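Long-range contact in anaphase-promoting complex subunit CUT9 (Schizosaccharomyces pombe, PDB 2XPI), which forms a TPR-built subunit of the anaphase-promoting complex/cyclosome, the E3 ubiquitin ligase that controls progress through mitosis and G1: residues A[132-140]-A[152-163]. Sequence-based numbering, arbitrary orientation.
Sequences DYARAKCLL and CRYLAAFCLVKL
The ring of Y133 carries K162 on one face: CB of the lysine stands 3.6 Å from the ring centroid, only 9° off the normal, in a CH-pi contact. This is tetratricopeptide-repeat (TPR) packing: helix 133-142 closes TPR 2 and helix 150-162 opens TPR 3, the segments crossing at -145° with axes 8.7 Å apart. The K162 chain then runs on over CE1 and CZ to the phenol oxygen, so a long aliphatic chain suits the place. C159 SG lies at the edge of the tyrosine ring, while Y133 CE1 meets the edge of the F158 ring. Were Y133 cut back to an alanine, the K162 methylenes would probably lose the flat face they lie on, and a gap would be likely to open beside C159 and F158. A136, A156 and C159 are small, which suits helices whose CA atoms come this near: A136 CB rests 3.6 Å from C159 SG, and C159 also touches C128 of helix 117-129. K137, with CG anti to the backbone N (chi1 -178°), lays its CD 3.7 Å from L160 CD1 before its bent chain leads the amine away. Beyond it, L140 fills the other end as a branched apolar plug: its CD2 meets C152 SG at 3.8 Å, and its CD1 reaches L155 CB and lies over the backbone of the facing helix, 3.4 Å from A156 N.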
loop_
_atom_site.group_PDB
_atom_site.type_symbol
_atom_site.label_atom_id
_atom_site.label_comp_id
_atom_site.label_asym_id
_atom_site.label_seq_id
_atom_site.Cartn_x
_atom_site.Cartn_y
_atom_site.Cartn_z
ATOM N N ASP A 132 -5.678 4.110 -5.834
ATOM C CA ASP A 132 -6.685 5.139 -6.088
ATOM C C ASP A 132 -8.017 4.484 -6.387
ATOM O O ASP A 132 -8.475 4.465 -7.533
ATOM C CB ASP A 132 -6.289 6.028 -7.267
ATOM C CG ASP A 132 -5.302 7.113 -6.881
ATOM O OD1 ASP A 132 -4.123 6.781 -6.636
ATOM O OD2 ASP A 132 -5.696 8.303 -6.825
ATOM N N TYR A 133 -8.639 3.960 -5.339
ATOM C CA TYR A 133 -9.864 3.188 -5.457
ATOM C C TYR A 133 -11.057 4.075 -5.727
ATOM O O TYR A 133 -11.902 3.734 -6.541
ATOM C CB TYR A 133 -10.090 2.362 -4.198
ATOM C CG TYR A 133 -9.023 1.321 -3.951
ATOM C CD1 TYR A 133 -8.872 0.237 -4.811
ATOM C CD2 TYR A 133 -8.184 1.409 -2.849
ATOM C CE1 TYR A 133 -7.905 -0.725 -4.587
ATOM C CE2 TYR A 133 -7.209 0.466 -2.616
ATOM C CZ TYR A 133 -7.073 -0.602 -3.479
ATOM O OH TYR A 133 -6.102 -1.558 -3.233
ATOM N N ALA A 134 -11.136 5.205 -5.041
ATOM C CA ALA A 134 -12.173 6.179 -5.369
ATOM C C ALA A 134 -12.084 6.528 -6.861
ATOM O O ALA A 134 -13.095 6.568 -7.562
ATOM C CB ALA A 134 -12.032 7.429 -4.522
ATOM N N ARG A 135 -10.870 6.762 -7.350
ATOM C CA ARG A 135 -10.710 7.169 -8.740
ATOM C C ARG A 135 -11.177 6.128 -9.765
ATOM O O ARG A 135 -11.907 6.471 -10.695
ATOM C CB ARG A 135 -9.280 7.601 -9.044
ATOM C CG ARG A 135 -9.182 8.227 -10.410
ATOM C CD ARG A 135 -7.792 8.698 -10.703
ATOM N NE ARG A 135 -7.802 9.831 -11.606
ATOM C CZ ARG A 135 -6.735 10.229 -12.277
ATOM N NH1 ARG A 135 -5.605 9.559 -12.131
ATOM N NH2 ARG A 135 -6.791 11.281 -13.087
ATOM N N ALA A 136 -10.742 4.878 -9.621
ATOM C CA ALA A 136 -11.274 3.791 -10.445
ATOM C C ALA A 136 -12.790 3.699 -10.295
ATOM O O ALA A 136 -13.515 3.581 -11.285
ATOM C CB ALA A 136 -10.635 2.456 -10.069
ATOM N N LYS A 137 -13.277 3.735 -9.060
ATOM C CA LYS A 137 -14.712 3.624 -8.845
ATOM C C LYS A 137 -15.395 4.676 -9.696
ATOM O O LYS A 137 -16.300 4.355 -10.473
ATOM C CB LYS A 137 -15.095 3.791 -7.366
ATOM C CG LYS A 137 -16.586 3.641 -7.089
ATOM C CD LYS A 137 -17.122 4.768 -6.167
ATOM C CE LYS A 137 -17.497 6.061 -6.925
ATOM N NZ LYS A 137 -16.485 7.190 -6.868
ATOM N N CYS A 138 -14.950 5.927 -9.582
ATOM C CA CYS A 138 -15.620 6.992 -10.312
ATOM C C CYS A 138 -15.567 6.696 -11.811
ATOM O O CYS A 138 -16.575 6.769 -12.502
ATOM C CB CYS A 138 -15.061 8.377 -9.962
ATOM S SG CYS A 138 -16.151 9.847 -10.479
ATOM N N LEU A 139 -14.403 6.330 -12.320
ATOM C CA LEU A 139 -14.267 6.129 -13.750
ATOM C C LEU A 139 -15.266 5.071 -14.261
ATOM O O LEU A 139 -15.895 5.245 -15.306
ATOM C CB LEU A 139 -12.831 5.744 -14.061
ATOM C CG LEU A 139 -12.538 5.372 -15.506
ATOM C CD1 LEU A 139 -12.427 6.636 -16.341
ATOM C CD2 LEU A 139 -11.263 4.556 -15.586
ATOM N N LEU A 140 -15.418 3.984 -13.506
ATOM C CA LEU A 140 -16.313 2.894 -13.884
ATOM C C LEU A 140 -17.791 3.230 -13.638
ATOM O O LEU A 140 -18.681 2.559 -14.151
ATOM C CB LEU A 140 -15.927 1.615 -13.128
ATOM C CG LEU A 140 -14.551 1.016 -13.409
ATOM C CD1 LEU A 140 -14.339 -0.205 -12.552
ATOM C CD2 LEU A 140 -14.399 0.665 -14.887
ATOM N N CYS A 152 -16.188 -4.652 -15.559
ATOM C CA CYS A 152 -16.320 -3.333 -14.955
ATOM C C CYS A 152 -17.180 -3.394 -13.689
ATOM O O CYS A 152 -16.948 -2.663 -12.737
ATOM C CB CYS A 152 -16.880 -2.328 -15.964
ATOM S SG CYS A 152 -15.762 -1.899 -17.358
ATOM N N ARG A 153 -18.167 -4.279 -13.677
ATOM C CA ARG A 153 -18.983 -4.494 -12.486
ATOM C C ARG A 153 -18.140 -5.128 -11.374
ATOM O O ARG A 153 -18.130 -4.656 -10.234
ATOM C CB ARG A 153 -20.189 -5.375 -12.819
ATOM C CG ARG A 153 -21.240 -5.413 -11.748
ATOM C CD ARG A 153 -22.496 -6.120 -12.235
ATOM N NE ARG A 153 -23.691 -5.379 -11.833
ATOM C CZ ARG A 153 -24.389 -4.582 -12.635
ATOM N NH1 ARG A 153 -24.040 -4.440 -13.907
ATOM N NH2 ARG A 153 -25.449 -3.936 -12.170
ATOM N N TYR A 154 -17.434 -6.199 -11.704
ATOM C CA TYR A 154 -16.508 -6.769 -10.758
ATOM C C TYR A 154 -15.559 -5.726 -10.157
ATOM O O TYR A 154 -15.384 -5.665 -8.934
ATOM C CB TYR A 154 -15.685 -7.867 -11.407
ATOM C CG TYR A 154 -14.591 -8.375 -10.511
ATOM C CD1 TYR A 154 -14.890 -9.189 -9.418
ATOM C CD2 TYR A 154 -13.261 -8.054 -10.749
ATOM C CE1 TYR A 154 -13.891 -9.663 -8.574
ATOM C CE2 TYR A 154 -12.248 -8.528 -9.916
ATOM C CZ TYR A 154 -12.572 -9.328 -8.825
ATOM O OH TYR A 154 -11.586 -9.812 -7.996
ATOM N N LEU A 155 -14.937 -4.917 -11.016
ATOM C CA LEU A 155 -13.889 -4.009 -10.550
ATOM C C LEU A 155 -14.447 -2.835 -9.749
ATOM O O LEU A 155 -13.848 -2.421 -8.756
ATOM C CB LEU A 155 -13.018 -3.520 -11.695
ATOM C CG LEU A 155 -11.746 -2.825 -11.203
ATOM C CD1 LEU A 155 -11.016 -3.669 -10.176
ATOM C CD2 LEU A 155 -10.830 -2.492 -12.362
ATOM N N ALA A 156 -15.598 -2.314 -10.165
ATOM C CA ALA A 156 -16.257 -1.255 -9.412
ATOM C C ALA A 156 -16.644 -1.767 -8.020
ATOM O O ALA A 156 -16.416 -1.092 -7.024
ATOM C CB ALA A 156 -17.471 -0.722 -10.153
ATOM N N ALA A 157 -17.217 -2.963 -7.961
ATOM C CA ALA A 157 -17.564 -3.581 -6.687
ATOM C C ALA A 157 -16.318 -3.777 -5.835
ATOM O O ALA A 157 -16.314 -3.503 -4.631
ATOM C CB ALA A 157 -18.264 -4.925 -6.914
ATOM N N PHE A 158 -15.261 -4.272 -6.469
ATOM C CA PHE A 158 -14.006 -4.513 -5.782
ATOM C C PHE A 158 -13.476 -3.231 -5.135
ATOM O O PHE A 158 -12.936 -3.281 -4.034
ATOM C CB PHE A 158 -13.002 -5.062 -6.769
ATOM C CG PHE A 158 -11.660 -5.330 -6.181
ATOM C CD1 PHE A 158 -10.762 -4.291 -5.973
ATOM C CD2 PHE A 158 -11.265 -6.630 -5.890
ATOM C CE1 PHE A 158 -9.505 -4.538 -5.441
ATOM C CE2 PHE A 158 -10.019 -6.889 -5.361
ATOM C CZ PHE A 158 -9.137 -5.845 -5.132
ATOM N N CYS A 159 -13.628 -2.091 -5.813
ATOM C CA CYS A 159 -13.154 -0.812 -5.285
ATOM C C CYS A 159 -14.027 -0.361 -4.143
ATOM O O CYS A 159 -13.555 0.240 -3.180
ATOM C CB CYS A 159 -13.194 0.272 -6.364
ATOM S SG CYS A 159 -11.947 0.088 -7.654
ATOM N N LEU A 160 -15.320 -0.632 -4.278
ATOM C CA LEU A 160 -16.290 -0.257 -3.284
ATOM C C LEU A 160 -15.945 -0.983 -1.987
ATOM O O LEU A 160 -15.910 -0.376 -0.923
ATOM C CB LEU A 160 -17.693 -0.586 -3.780
ATOM C CG LEU A 160 -18.664 0.603 -3.909
ATOM C CD1 LEU A 160 -17.941 1.947 -3.933
ATOM C CD2 LEU A 160 -19.588 0.455 -5.126
ATOM N N VAL A 161 -15.650 -2.277 -2.093
ATOM C CA VAL A 161 -15.189 -3.055 -0.952
ATOM C C VAL A 161 -13.895 -2.493 -0.346
ATOM O O VAL A 161 -13.764 -2.424 0.881
ATOM C CB VAL A 161 -15.031 -4.561 -1.307
ATOM C CG1 VAL A 161 -14.087 -5.265 -0.329
ATOM C CG2 VAL A 161 -16.399 -5.245 -1.331
ATOM N N LYS A 162 -12.948 -2.098 -1.196
ATOM C CA LYS A 162 -11.713 -1.455 -0.733
ATOM C C LYS A 162 -12.001 -0.137 -0.012
ATOM O O LYS A 162 -11.175 0.367 0.757
ATOM C CB LYS A 162 -10.777 -1.172 -1.914
ATOM C CG LYS A 162 -10.081 -2.389 -2.445
ATOM C CD LYS A 162 -9.151 -2.920 -1.399
ATOM C CE LYS A 162 -8.431 -4.153 -1.873
ATOM N NZ LYS A 162 -7.610 -4.735 -0.766
ATOM N N LEU A 163 -13.167 0.434 -0.303
ATOM C CA LEU A 163 -13.581 1.710 0.272
ATOM C C LEU A 163 -14.476 1.485 1.490
ATOM O O LEU A 163 -14.867 2.430 2.162
ATOM C CB LEU A 163 -14.315 2.555 -0.775
ATOM C CG LEU A 163 -13.551 3.710 -1.456
ATOM C CD1 LEU A 163 -12.079 3.716 -1.071
ATOM C CD2 LEU A 163 -13.744 3.722 -2.989
#